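Exo-poly-alpha-D-galacturonosidase (Thermotoga maritima, PDB 3JUR) probably hydrolyses polygalacturonate, the backbone of pectin, from the chain end, as a heat-active, tetrameric, beta-helical enzyme of glycosyl hydrolase family 28. Local coordinates at residues 5-10 with 342-347; 19-24 with 200-205; 209-214 with 236-241; 304-309 with 332-337; 391-396 with 416-421. All coordinates share one frame; numbering follows the deposited sequence.

Contact 1: 5-10 with 342-347; sequences ELAKKI and FFIDNV
The tight part of this contact gathers round the ring of Phe342. CB of Ala7 lies 3.6 Å from CD1 of Phe342, and the backbone of Ala7 passes over one face of the ring, near its rim. Ile10 comes in obliquely, with its CD1 3.4 Å from CE2 of Phe342. Leu6 adds its CD2, 3.7 Å from CZ at the tip of the same ring. In the fold, the N-terminal helix 6-16 lies across the outside of the parallel beta-helix, and its first turn crosses strand 342-344 at 105°. An alanine at Phe342 would remove the ring and its stack with Phe377, and would probably leave Leu6, Ala7 and Ile10 without most of their apolar partner on this strand. Packing is looser at Ile344, whose CG1 is 4.3 Å from CB of Ala7. Lys8 and Lys9 are exposed and stay clear of the strand. Glu5, at the N-cap position, forms a salt bridge with Lys379.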
# COMPACT_ATOMS: atom_id res chain seq x y z
N GLU D 5 6.78 -4.33 -28.06
CA GLU D 5 6.60 -5.56 -27.28
C GLU D 5 6.65 -6.81 -28.15
O GLU D 5 6.00 -6.88 -29.19
CB GLU D 5 5.28 -5.52 -26.49
CG GLU D 5 5.16 -4.40 -25.46
CD GLU D 5 5.86 -4.71 -24.13
OE1 GLU D 5 6.77 -5.58 -24.10
OE2 GLU D 5 5.48 -4.10 -23.11
N LEU D 6 7.42 -7.80 -27.71
CA LEU D 6 7.51 -9.08 -28.40
C LEU D 6 6.16 -9.81 -28.48
O LEU D 6 5.86 -10.45 -29.49
CB LEU D 6 8.58 -9.97 -27.76
CG LEU D 6 8.89 -11.31 -28.45
CD1 LEU D 6 9.49 -11.12 -29.85
CD2 LEU D 6 9.80 -12.16 -27.56
N ALA D 7 5.36 -9.70 -27.42
CA ALA D 7 4.05 -10.34 -27.38
C ALA D 7 3.16 -9.90 -28.55
O ALA D 7 2.45 -10.72 -29.12
CB ALA D 7 3.34 -10.08 -26.05
N LYS D 8 3.22 -8.61 -28.88
CA LYS D 8 2.50 -8.07 -30.03
C LYS D 8 3.01 -8.68 -31.34
O LYS D 8 2.20 -9.09 -32.18
CB LYS D 8 2.58 -6.54 -30.07
CG LYS D 8 1.80 -5.89 -31.21
CD LYS D 8 2.08 -4.41 -31.30
CE LYS D 8 1.78 -3.84 -32.68
NZ LYS D 8 0.41 -3.27 -32.75
N LYS D 9 4.33 -8.76 -31.49
CA LYS D 9 4.94 -9.34 -32.70
C LYS D 9 4.57 -10.81 -32.88
O LYS D 9 4.36 -11.27 -34.00
CB LYS D 9 6.48 -9.19 -32.69
CG LYS D 9 6.99 -7.75 -32.63
CD LYS D 9 6.93 -7.07 -33.98
CE LYS D 9 7.23 -5.58 -33.86
NZ LYS D 9 7.03 -4.87 -35.15
N ILE D 10 4.49 -11.56 -31.78
CA ILE D 10 4.09 -12.96 -31.85
C ILE D 10 2.61 -13.08 -32.27
O ILE D 10 2.28 -13.87 -33.15
CB ILE D 10 4.41 -13.74 -30.55
CG1 ILE D 10 5.92 -13.73 -30.31
CG2 ILE D 10 3.91 -15.19 -30.64
CD1 ILE D 10 6.32 -14.14 -28.91
N PHE D 342 3.30 -15.81 -22.89
CA PHE D 342 2.89 -14.44 -22.62
C PHE D 342 1.45 -14.40 -22.14
O PHE D 342 0.54 -14.77 -22.87
CB PHE D 342 3.06 -13.57 -23.87
CG PHE D 342 4.48 -13.43 -24.32
CD1 PHE D 342 5.24 -12.35 -23.92
CD2 PHE D 342 5.06 -14.40 -25.13
CE1 PHE D 342 6.56 -12.22 -24.33
CE2 PHE D 342 6.39 -14.29 -25.54
CZ PHE D 342 7.14 -13.20 -25.14
N PHE D 343 1.26 -13.92 -20.91
CA PHE D 343 -0.03 -13.89 -20.24
C PHE D 343 -0.34 -12.42 -19.96
O PHE D 343 0.06 -11.88 -18.93
CB PHE D 343 0.05 -14.71 -18.94
CG PHE D 343 -1.28 -15.09 -18.36
CD1 PHE D 343 -2.09 -16.05 -18.98
CD2 PHE D 343 -1.71 -14.52 -17.16
CE1 PHE D 343 -3.33 -16.40 -18.42
CE2 PHE D 343 -2.93 -14.87 -16.61
CZ PHE D 343 -3.74 -15.82 -17.23
N ILE D 344 -1.04 -11.78 -20.90
CA ILE D 344 -1.15 -10.32 -20.95
C ILE D 344 -2.59 -9.83 -20.89
O ILE D 344 -3.45 -10.36 -21.58
CB ILE D 344 -0.56 -9.76 -22.30
CG1 ILE D 344 0.80 -10.41 -22.63
CG2 ILE D 344 -0.47 -8.22 -22.30
CD1 ILE D 344 1.91 -10.11 -21.64
N ASP D 345 -2.82 -8.79 -20.09
CA ASP D 345 -4.13 -8.10 -20.02
C ASP D 345 -5.27 -8.99 -19.53
O ASP D 345 -6.43 -8.79 -19.90
CB ASP D 345 -4.51 -7.48 -21.37
CG ASP D 345 -3.50 -6.45 -21.84
OD1 ASP D 345 -2.86 -5.80 -20.97
OD2 ASP D 345 -3.35 -6.28 -23.07
N ASN D 346 -4.96 -9.95 -18.67
CA ASN D 346 -5.96 -10.90 -18.21
C ASN D 346 -6.58 -10.49 -16.89
O ASN D 346 -5.98 -9.73 -16.13
CB ASN D 346 -5.38 -12.31 -18.14
CG ASN D 346 -4.98 -12.83 -19.52
OD1 ASN D 346 -5.81 -12.92 -20.41
ND2 ASN D 346 -3.71 -13.18 -19.68
N VAL D 347 -7.79 -10.97 -16.65
CA VAL D 347 -8.50 -10.74 -15.39
C VAL D 347 -8.85 -12.10 -14.79
O VAL D 347 -9.38 -12.97 -15.48
CB VAL D 347 -9.79 -9.90 -15.59
CG1 VAL D 347 -10.52 -9.71 -14.27
CG2 VAL D 347 -9.48 -8.54 -16.21

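Contact 2: 19-24 with 200-205; sequences REPQIP and NVLVEG
The ring of Pro21 overlaps Asn200 and Leu202. Its CD lies 3.6 Å from CB of Leu202, the two side chains crossing at about a right angle. Its CB lies 3.6 Å from Asn200 O and 4.1 Å from Asn200 CB. Next to it, CG of Glu20 approaches CD2 of Leu202 at 4.2 Å, a looser touch. No direct hydrogen bond joins the two segments. A water lies 2.8 Å from Arg19 O and 3.0 Å from Val201 O, well placed to bridge the two carbonyls. The carboxylates of Glu20 and Glu204 come near each other, OE2 to OE2 5.4 Å. Both pair with NH1 of Arg227, which probably offsets their repulsion. The amide of Asn200 looks to the neighbouring coils: ND2 bonds to Asn124 and OD1 to Asn223. Asn200 sits at a corner of the chain. Amides linked from coil to coil at such a corner form an asparagine ladder, a hallmark of parallel beta-helices, and the loop 19-24 runs over it.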
# COMPACT_ATOMS: atom_id res chain seq x y z
N ARG D 19 -6.16 -18.64 -41.08
CA ARG D 19 -7.34 -18.28 -41.88
C ARG D 19 -8.37 -19.39 -41.98
O ARG D 19 -8.02 -20.58 -41.97
CB ARG D 19 -6.97 -17.75 -43.28
CG ARG D 19 -6.21 -18.71 -44.16
CD ARG D 19 -6.31 -18.30 -45.65
NE ARG D 19 -6.04 -16.89 -45.90
CZ ARG D 19 -4.83 -16.33 -45.85
NH1 ARG D 19 -3.76 -17.05 -45.55
NH2 ARG D 19 -4.68 -15.03 -46.09
N GLU D 20 -9.63 -18.99 -42.06
CA GLU D 20 -10.77 -19.90 -42.24
C GLU D 20 -10.58 -20.83 -43.45
O GLU D 20 -10.06 -20.40 -44.48
CB GLU D 20 -12.04 -19.09 -42.47
CG GLU D 20 -12.69 -18.51 -41.23
CD GLU D 20 -14.01 -17.81 -41.55
OE1 GLU D 20 -14.78 -18.31 -42.40
OE2 GLU D 20 -14.27 -16.76 -40.93
N PRO D 21 -11.02 -22.10 -43.32
CA PRO D 21 -10.96 -23.01 -44.46
C PRO D 21 -11.96 -22.65 -45.56
O PRO D 21 -13.09 -22.25 -45.26
CB PRO D 21 -11.33 -24.37 -43.85
CG PRO D 21 -12.11 -24.04 -42.62
CD PRO D 21 -11.50 -22.77 -42.10
N GLN D 22 -11.54 -22.76 -46.81
CA GLN D 22 -12.47 -22.69 -47.93
C GLN D 22 -13.31 -23.97 -47.93
O GLN D 22 -12.77 -25.07 -47.86
CB GLN D 22 -11.74 -22.52 -49.27
CG GLN D 22 -11.29 -21.08 -49.60
CD GLN D 22 -12.46 -20.12 -49.80
OE1 GLN D 22 -13.28 -20.28 -50.71
NE2 GLN D 22 -12.53 -19.10 -48.96
N ILE D 23 -14.62 -23.79 -47.98
CA ILE D 23 -15.56 -24.91 -48.06
C ILE D 23 -16.39 -24.72 -49.32
O ILE D 23 -17.04 -23.68 -49.48
CB ILE D 23 -16.49 -24.99 -46.80
CG1 ILE D 23 -15.68 -25.15 -45.50
CG2 ILE D 23 -17.54 -26.08 -46.96
CD1 ILE D 23 -14.93 -26.48 -45.35
N PRO D 24 -16.38 -25.72 -50.23
CA PRO D 24 -17.13 -25.64 -51.49
C PRO D 24 -18.58 -25.20 -51.29
O PRO D 24 -19.22 -25.59 -50.31
CB PRO D 24 -17.08 -27.08 -52.01
CG PRO D 24 -15.82 -27.63 -51.47
CD PRO D 24 -15.63 -26.99 -50.12
N ASN D 200 -5.97 -26.50 -41.80
CA ASN D 200 -7.11 -25.61 -42.07
C ASN D 200 -8.40 -26.13 -41.43
O ASN D 200 -9.26 -26.71 -42.11
CB ASN D 200 -7.33 -25.37 -43.58
CG ASN D 200 -6.05 -25.05 -44.32
OD1 ASN D 200 -5.08 -24.57 -43.73
ND2 ASN D 200 -6.03 -25.32 -45.62
N VAL D 201 -8.52 -25.91 -40.13
CA VAL D 201 -9.62 -26.45 -39.35
C VAL D 201 -10.31 -25.31 -38.62
O VAL D 201 -9.66 -24.43 -38.06
CB VAL D 201 -9.12 -27.51 -38.33
CG1 VAL D 201 -10.21 -27.87 -37.34
CG2 VAL D 201 -8.61 -28.75 -39.06
N LEU D 202 -11.64 -25.33 -38.64
CA LEU D 202 -12.45 -24.34 -37.94
C LEU D 202 -13.49 -25.05 -37.08
O LEU D 202 -14.17 -25.95 -37.55
CB LEU D 202 -13.14 -23.41 -38.94
CG LEU D 202 -14.24 -22.46 -38.46
CD1 LEU D 202 -13.70 -21.43 -37.48
CD2 LEU D 202 -14.89 -21.76 -39.65
N VAL D 203 -13.59 -24.65 -35.82
CA VAL D 203 -14.69 -25.07 -34.96
C VAL D 203 -15.32 -23.81 -34.39
O VAL D 203 -14.65 -23.02 -33.71
CB VAL D 203 -14.23 -25.98 -33.78
CG1 VAL D 203 -15.42 -26.34 -32.86
CG2 VAL D 203 -13.54 -27.24 -34.29
N GLU D 204 -16.61 -23.61 -34.66
CA GLU D 204 -17.28 -22.39 -34.23
C GLU D 204 -18.74 -22.60 -33.84
O GLU D 204 -19.39 -23.51 -34.34
CB GLU D 204 -17.16 -21.28 -35.29
CG GLU D 204 -17.86 -21.57 -36.62
CD GLU D 204 -17.96 -20.35 -37.53
OE1 GLU D 204 -18.71 -20.40 -38.53
OE2 GLU D 204 -17.30 -19.33 -37.25
N GLY D 205 -19.22 -21.76 -32.94
CA GLY D 205 -20.65 -21.67 -32.64
C GLY D 205 -21.21 -22.70 -31.68
O GLY D 205 -22.02 -22.37 -30.82
O HOH W 1 -8.82 -22.47 -40.11

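Contact 3: 209-214 with 236-241; sequences INSPMW and PNNDGI
The carboxylate of Asp239 lies almost flat over the indole of Trp214, their planes only 11° apart. OD2 of Asp239 is 3.4 Å from NE1 of Trp214, but it sits above the ring and makes no hydrogen bond with it. CB of Asp239 adds a CH-pi contact, 4.2 Å from the centroid of the five-membered ring of Trp214. Asn237 O meets the indole edge in plane, 3.1 Å from CD1 of Trp214. A leucine at Trp214 would lose this flat surface and would probably leave the Asp239 carboxylate less firmly held. Asn238 ND2 donates to Ser211 O at 3.0 Å, from above the carbonyl plane. Asn238 OD1 accepts from Ser233 and Gly235, which fixes the amide. Ser211 OG donates to Met213 O at 2.7 Å. The Asn-Asn-Asp sequence 237-239 resembles the Asn-Thr-Asp signature of family 28, whose aspartate belongs to the active site in relatives. Asp239 is buried, and its OD2 is close to Asp242 OD1, so one of these carboxylates may well have a raised pKa.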
# COMPACT_ATOMS: atom_id res chain seq x y z
N ILE D 209 -21.21 -30.62 -24.50
CA ILE D 209 -21.61 -31.15 -23.18
C ILE D 209 -21.32 -32.65 -23.03
O ILE D 209 -21.17 -33.38 -24.03
CB ILE D 209 -23.12 -30.89 -22.88
CG1 ILE D 209 -24.03 -31.60 -23.89
CG2 ILE D 209 -23.43 -29.39 -22.86
CD1 ILE D 209 -25.53 -31.42 -23.63
N ASN D 210 -21.26 -33.11 -21.78
CA ASN D 210 -21.15 -34.53 -21.44
C ASN D 210 -20.02 -35.23 -22.21
O ASN D 210 -20.23 -36.24 -22.88
CB ASN D 210 -22.48 -35.28 -21.69
CG ASN D 210 -23.69 -34.59 -21.06
OD1 ASN D 210 -23.69 -34.24 -19.88
ND2 ASN D 210 -24.74 -34.44 -21.84
N SER D 211 -18.82 -34.66 -22.11
CA SER D 211 -17.65 -35.20 -22.81
C SER D 211 -17.07 -36.41 -22.08
O SER D 211 -16.97 -36.39 -20.84
CB SER D 211 -16.59 -34.12 -22.97
OG SER D 211 -15.41 -34.63 -23.58
N PRO D 212 -16.69 -37.46 -22.83
CA PRO D 212 -16.05 -38.63 -22.23
C PRO D 212 -14.76 -38.25 -21.50
O PRO D 212 -14.53 -38.71 -20.37
CB PRO D 212 -15.73 -39.52 -23.44
CG PRO D 212 -16.79 -39.16 -24.43
CD PRO D 212 -16.99 -37.67 -24.26
N MET D 213 -13.97 -37.38 -22.13
CA MET D 213 -12.68 -36.94 -21.62
C MET D 213 -12.38 -35.55 -22.23
O MET D 213 -13.18 -34.62 -22.06
CB MET D 213 -11.60 -37.98 -21.93
CG MET D 213 -10.33 -37.83 -21.11
SD MET D 213 -9.29 -39.29 -21.24
CE MET D 213 -7.75 -38.65 -20.58
N TRP D 214 -11.27 -35.39 -22.96
CA TRP D 214 -10.91 -34.07 -23.53
C TRP D 214 -11.90 -33.66 -24.62
O TRP D 214 -12.31 -34.49 -25.44
CB TRP D 214 -9.49 -34.05 -24.09
CG TRP D 214 -8.39 -34.41 -23.11
CD1 TRP D 214 -8.52 -34.69 -21.78
CD2 TRP D 214 -6.99 -34.51 -23.40
NE1 TRP D 214 -7.29 -34.96 -21.22
CE2 TRP D 214 -6.33 -34.85 -22.20
CE3 TRP D 214 -6.22 -34.34 -24.57
CZ2 TRP D 214 -4.94 -35.04 -22.13
CZ3 TRP D 214 -4.84 -34.51 -24.50
CH2 TRP D 214 -4.21 -34.86 -23.29
N PRO D 236 -14.40 -36.07 -15.08
CA PRO D 236 -12.97 -36.28 -14.86
C PRO D 236 -12.19 -36.14 -16.16
O PRO D 236 -12.55 -36.74 -17.18
CB PRO D 236 -12.90 -37.72 -14.33
CG PRO D 236 -14.10 -38.38 -14.89
CD PRO D 236 -15.17 -37.33 -14.97
N ASN D 237 -11.15 -35.31 -16.13
CA ASN D 237 -10.32 -35.05 -17.31
C ASN D 237 -11.10 -34.39 -18.45
O ASN D 237 -10.78 -34.57 -19.62
CB ASN D 237 -9.62 -36.34 -17.78
CG ASN D 237 -8.88 -37.04 -16.66
OD1 ASN D 237 -9.17 -38.20 -16.32
ND2 ASN D 237 -7.93 -36.34 -16.05
N ASN D 238 -12.13 -33.63 -18.09
CA ASN D 238 -12.89 -32.84 -19.06
C ASN D 238 -12.16 -31.53 -19.41
O ASN D 238 -12.64 -30.45 -19.09
CB ASN D 238 -14.32 -32.56 -18.57
CG ASN D 238 -15.29 -33.70 -18.88
OD1 ASN D 238 -16.49 -33.60 -18.59
ND2 ASN D 238 -14.79 -34.77 -19.50
N ASP D 239 -11.00 -31.65 -20.06
CA ASP D 239 -10.28 -30.50 -20.59
C ASP D 239 -11.12 -29.86 -21.69
O ASP D 239 -11.77 -30.57 -22.47
CB ASP D 239 -8.93 -30.92 -21.19
CG ASP D 239 -7.97 -31.55 -20.18
OD1 ASP D 239 -8.38 -31.91 -19.05
OD2 ASP D 239 -6.78 -31.70 -20.53
N GLY D 240 -11.08 -28.54 -21.80
CA GLY D 240 -11.84 -27.82 -22.83
C GLY D 240 -11.18 -27.95 -24.19
O GLY D 240 -11.71 -28.61 -25.09
N ILE D 241 -10.03 -27.31 -24.33
CA ILE D 241 -9.27 -27.36 -25.57
C ILE D 241 -7.80 -27.72 -25.28
O ILE D 241 -7.14 -27.03 -24.49
CB ILE D 241 -9.34 -26.03 -26.37
CG1 ILE D 241 -10.80 -25.65 -26.65
CG2 ILE D 241 -8.55 -26.15 -27.68
CD1 ILE D 241 -10.99 -24.25 -27.20

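Contact 4: 304-309 with 332-337; sequences EMSGGV and SRRGGY
Gly308 CA sits over the centre of the Tyr337 ring, 3.5 Å from its centroid and 8° off the normal. A CB on Gly308 would fall 2.3 Å from CZ of Tyr337, so a side chain here would clash with the ring; the backbone angles of Gly308 also favour glycine. The backbone is tied at the same place, where Val309 N donates to Tyr337 O at 2.9 Å. At the other end, Ser306 OG donates to Arg334 O at 2.7 Å, in the carbonyl plane and on a lone pair. Between these bonds lies Met305. Its chain is bent at chi2 and chi3, which brings CE within 3.2 Å of Gly335 O and SD within 3.7 Å of Arg334 CB. A type I turn from Met305 to Gly308 shapes this side, closed by Gly308 N to Met305 O at 2.8 Å. Gly336 fits against the turn because it has no CB; one there would strike the carbonyls of Met305 and Ser306. Further out, Arg334 bonds to Ser303 O and Asp270, while Glu304 pairs with Lys266 and Arg269. The segments are matching loops of successive coils, leading into strands 309-320 and 337-349, with helix 270-276 starting beside them at Asp270.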
# COMPACT_ATOMS: atom_id res chain seq x y z
N GLU D 304 2.21 -32.78 -20.49
CA GLU D 304 2.75 -33.46 -21.66
C GLU D 304 3.30 -32.40 -22.61
O GLU D 304 2.64 -32.01 -23.56
CB GLU D 304 1.68 -34.32 -22.33
CG GLU D 304 1.02 -35.35 -21.40
CD GLU D 304 -0.30 -34.87 -20.80
OE1 GLU D 304 -0.48 -33.66 -20.57
OE2 GLU D 304 -1.18 -35.72 -20.57
N MET D 305 4.51 -31.94 -22.33
CA MET D 305 5.14 -30.90 -23.13
C MET D 305 6.53 -31.34 -23.62
O MET D 305 7.39 -30.50 -23.91
CB MET D 305 5.21 -29.57 -22.35
CG MET D 305 5.60 -29.70 -20.87
SD MET D 305 7.10 -30.67 -20.59
CE MET D 305 8.33 -29.41 -20.88
N SER D 306 6.73 -32.65 -23.73
CA SER D 306 8.03 -33.23 -24.08
C SER D 306 8.53 -32.84 -25.48
O SER D 306 9.72 -32.92 -25.76
CB SER D 306 7.98 -34.76 -23.97
OG SER D 306 7.71 -35.15 -22.63
N GLY D 307 7.61 -32.43 -26.35
CA GLY D 307 7.97 -31.94 -27.68
C GLY D 307 8.32 -30.47 -27.68
O GLY D 307 8.83 -29.95 -28.68
N GLY D 308 8.07 -29.80 -26.56
CA GLY D 308 8.29 -28.36 -26.44
C GLY D 308 7.00 -27.56 -26.59
O GLY D 308 6.08 -27.98 -27.29
N VAL D 309 6.93 -26.43 -25.89
CA VAL D 309 5.88 -25.44 -26.07
C VAL D 309 6.55 -24.07 -26.06
O VAL D 309 7.29 -23.73 -25.13
CB VAL D 309 4.78 -25.51 -24.96
CG1 VAL D 309 3.70 -24.43 -25.18
CG2 VAL D 309 4.13 -26.91 -24.89
N SER D 332 10.97 -34.12 -14.40
CA SER D 332 12.22 -34.59 -15.00
C SER D 332 12.12 -35.91 -15.80
O SER D 332 13.13 -36.43 -16.27
CB SER D 332 13.36 -34.64 -13.97
OG SER D 332 13.04 -35.47 -12.87
N ARG D 333 10.91 -36.45 -15.96
CA ARG D 333 10.68 -37.52 -16.94
C ARG D 333 10.38 -36.93 -18.32
O ARG D 333 10.50 -37.64 -19.32
CB ARG D 333 9.52 -38.45 -16.55
CG ARG D 333 9.31 -38.67 -15.07
CD ARG D 333 9.67 -40.06 -14.63
NE ARG D 333 8.60 -41.02 -14.86
CZ ARG D 333 8.33 -42.06 -14.07
NH1 ARG D 333 9.04 -42.28 -12.97
NH2 ARG D 333 7.34 -42.88 -14.38
N ARG D 334 10.00 -35.65 -18.37
CA ARG D 334 9.44 -35.04 -19.59
C ARG D 334 10.45 -34.53 -20.60
O ARG D 334 10.20 -34.59 -21.80
CB ARG D 334 8.49 -33.88 -19.24
CG ARG D 334 7.23 -34.26 -18.49
CD ARG D 334 6.20 -34.96 -19.38
NE ARG D 334 4.96 -35.12 -18.63
CZ ARG D 334 4.73 -36.09 -17.74
NH1 ARG D 334 5.64 -37.04 -17.52
NH2 ARG D 334 3.58 -36.12 -17.09
N GLY D 335 11.57 -33.98 -20.13
CA GLY D 335 12.47 -33.22 -21.01
C GLY D 335 11.69 -32.10 -21.67
O GLY D 335 10.75 -31.56 -21.08
N GLY D 336 12.09 -31.75 -22.89
CA GLY D 336 11.44 -30.68 -23.65
C GLY D 336 11.61 -29.31 -23.01
O GLY D 336 12.54 -29.09 -22.22
N TYR D 337 10.71 -28.40 -23.36
CA TYR D 337 10.77 -27.02 -22.87
C TYR D 337 9.39 -26.36 -22.81
O TYR D 337 8.45 -26.80 -23.48
CB TYR D 337 11.72 -26.17 -23.73
CG TYR D 337 11.37 -26.14 -25.21
CD1 TYR D 337 10.43 -25.22 -25.70
CD2 TYR D 337 11.96 -27.03 -26.11
CE1 TYR D 337 10.09 -25.19 -27.04
CE2 TYR D 337 11.62 -27.00 -27.47
CZ TYR D 337 10.68 -26.07 -27.92
OH TYR D 337 10.33 -26.03 -29.25

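Contact 5: 391-396 with 416-421; sequences RIEGLE and SVLLEF
Two successive coils of the parallel beta-helix meet here, in register. Strands 391-393 and 417-419 run 3° from parallel, with axes 4.8 Å apart. Ile392 N donates to Leu418 O at 2.8 Å, Glu420 N to Ile392 O at 3.0 Å, and Gly394 N to Glu420 O at 2.7 Å. All three bonds lie nearly along the C=O axis. Ile392 and Leu419 share one face and lie side by side, with CB of Ile392 3.8 Å from CD1 of Leu419. The other face carries Arg391, Glu393, Leu418 and Glu420. There CD2 of Leu418 packs on the stem of Glu393, 3.5 Å from its CG. Arg391 NE forms a salt bridge with Glu393 OE2 at 3.1 Å, reaching it from above the carboxylate plane, while NH1 of Arg391 pairs with Glu354. A water donates to Glu393 OE1 and, weakly, to Glu420 OE1. Glu420 pairs with Arg361, which would probably ease the repulsion between the two glutamates. Further along, the Phe421 ring is held between two layers: Glu396 N lies 3.4 Å above one face, and Glu420 CG lies over the opposite one, near the rim. CB of Glu396 adds a CH-pi contact over the first face. Strand 388-393 is flanked on its other side by strand 357-359, and strand 415-419 by the antiparallel strand 444-447, where Ser416 and Val417 form a classic bulge facing Leu447.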
# COMPACT_ATOMS: atom_id res chain seq x y z
N ARG D 391 3.27 -19.12 -7.01
CA ARG D 391 3.90 -20.33 -6.51
C ARG D 391 4.77 -20.92 -7.62
O ARG D 391 4.25 -21.42 -8.63
CB ARG D 391 2.83 -21.32 -6.06
CG ARG D 391 3.36 -22.57 -5.35
CD ARG D 391 2.22 -23.51 -5.01
NE ARG D 391 2.69 -24.72 -4.36
CZ ARG D 391 1.91 -25.69 -3.88
NH1 ARG D 391 0.58 -25.62 -3.99
NH2 ARG D 391 2.46 -26.74 -3.29
N ILE D 392 6.09 -20.82 -7.46
CA ILE D 392 7.04 -21.24 -8.50
C ILE D 392 8.05 -22.20 -7.91
O ILE D 392 8.80 -21.85 -7.01
CB ILE D 392 7.75 -20.02 -9.18
CG1 ILE D 392 6.72 -19.16 -9.92
CG2 ILE D 392 8.87 -20.50 -10.14
CD1 ILE D 392 7.23 -17.77 -10.31
N GLU D 393 8.04 -23.44 -8.41
CA GLU D 393 8.93 -24.46 -7.88
C GLU D 393 9.73 -25.18 -8.97
O GLU D 393 9.17 -25.95 -9.78
CB GLU D 393 8.15 -25.44 -6.99
CG GLU D 393 7.65 -24.77 -5.71
CD GLU D 393 6.57 -25.55 -4.98
OE1 GLU D 393 6.87 -26.06 -3.87
OE2 GLU D 393 5.43 -25.64 -5.49
N GLY D 394 11.02 -24.89 -9.00
CA GLY D 394 11.96 -25.56 -9.90
C GLY D 394 12.67 -26.71 -9.22
O GLY D 394 12.22 -27.22 -8.19
N LEU D 395 13.80 -27.12 -9.79
CA LEU D 395 14.62 -28.18 -9.20
C LEU D 395 16.02 -27.65 -8.88
O LEU D 395 16.46 -26.69 -9.50
CB LEU D 395 14.70 -29.40 -10.14
CG LEU D 395 13.36 -29.91 -10.68
CD1 LEU D 395 13.55 -30.81 -11.90
CD2 LEU D 395 12.55 -30.63 -9.59
N GLU D 396 16.68 -28.26 -7.90
CA GLU D 396 18.04 -27.88 -7.49
C GLU D 396 19.04 -27.80 -8.67
O GLU D 396 19.87 -26.89 -8.74
CB GLU D 396 18.54 -28.83 -6.39
CG GLU D 396 19.98 -28.60 -5.96
CD GLU D 396 20.27 -29.00 -4.51
OE1 GLU D 396 19.47 -29.77 -3.91
OE2 GLU D 396 21.30 -28.54 -3.98
N SER D 416 1.69 -14.53 -0.76
CA SER D 416 2.07 -13.76 -1.96
C SER D 416 3.04 -14.53 -2.86
O SER D 416 2.77 -14.70 -4.05
CB SER D 416 2.68 -12.41 -1.56
OG SER D 416 1.73 -11.64 -0.87
N VAL D 417 4.16 -14.97 -2.30
CA VAL D 417 5.17 -15.69 -3.09
C VAL D 417 5.66 -16.95 -2.38
O VAL D 417 6.04 -16.92 -1.20
CB VAL D 417 6.38 -14.78 -3.50
CG1 VAL D 417 7.42 -15.57 -4.34
CG2 VAL D 417 5.91 -13.56 -4.29
N LEU D 418 5.61 -18.07 -3.09
CA LEU D 418 6.38 -19.24 -2.73
C LEU D 418 7.32 -19.48 -3.90
O LEU D 418 6.87 -19.71 -5.02
CB LEU D 418 5.49 -20.46 -2.46
CG LEU D 418 6.20 -21.76 -2.02
CD1 LEU D 418 5.28 -22.67 -1.24
CD2 LEU D 418 6.74 -22.50 -3.23
N LEU D 419 8.62 -19.37 -3.63
CA LEU D 419 9.64 -19.59 -4.64
C LEU D 419 10.65 -20.61 -4.14
O LEU D 419 11.19 -20.46 -3.05
CB LEU D 419 10.36 -18.28 -5.00
CG LEU D 419 11.44 -18.38 -6.09
CD1 LEU D 419 10.81 -18.55 -7.49
CD2 LEU D 419 12.38 -17.17 -6.08
N GLU D 420 10.90 -21.64 -4.94
CA GLU D 420 11.99 -22.56 -4.67
C GLU D 420 12.68 -22.94 -5.96
O GLU D 420 12.05 -23.47 -6.89
CB GLU D 420 11.50 -23.81 -3.91
CG GLU D 420 12.66 -24.55 -3.21
CD GLU D 420 12.24 -25.82 -2.47
OE1 GLU D 420 11.49 -26.65 -3.03
OE2 GLU D 420 12.70 -25.99 -1.32
N PHE D 421 13.99 -22.67 -6.01
CA PHE D 421 14.81 -22.93 -7.20
C PHE D 421 14.26 -22.20 -8.43
O PHE D 421 13.91 -22.80 -9.46
CB PHE D 421 14.95 -24.43 -7.46
CG PHE D 421 15.47 -25.22 -6.27
CD1 PHE D 421 16.67 -24.87 -5.65
CD2 PHE D 421 14.77 -26.32 -5.79
CE1 PHE D 421 17.16 -25.59 -4.56
CE2 PHE D 421 15.25 -27.05 -4.69
CZ PHE D 421 16.45 -26.69 -4.08
O HOH W 2 9.14 -25.56 -2.26

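The five contacts are spread along one beta-helix. Contacts 2, 3, 4 and 5 come in that order along the chain, each closing before the next opens. Contact 1 joins the N-terminal helix to strand 337-349, so its span encloses contacts 2, 3 and 4. Contacts 1 and 2, with centres about 26 Å apart, lay the N-terminal segment along the coils. Contacts 3 and 4 link loops of neighbouring coils and touch through Trp214 and Glu304. Contact 5 lies near the C-terminal end, its centre about 42 Å from that of contact 2. Helix 6-16 and the loop after it thus run lengthwise over coils that are otherwise joined mainly to their immediate neighbours.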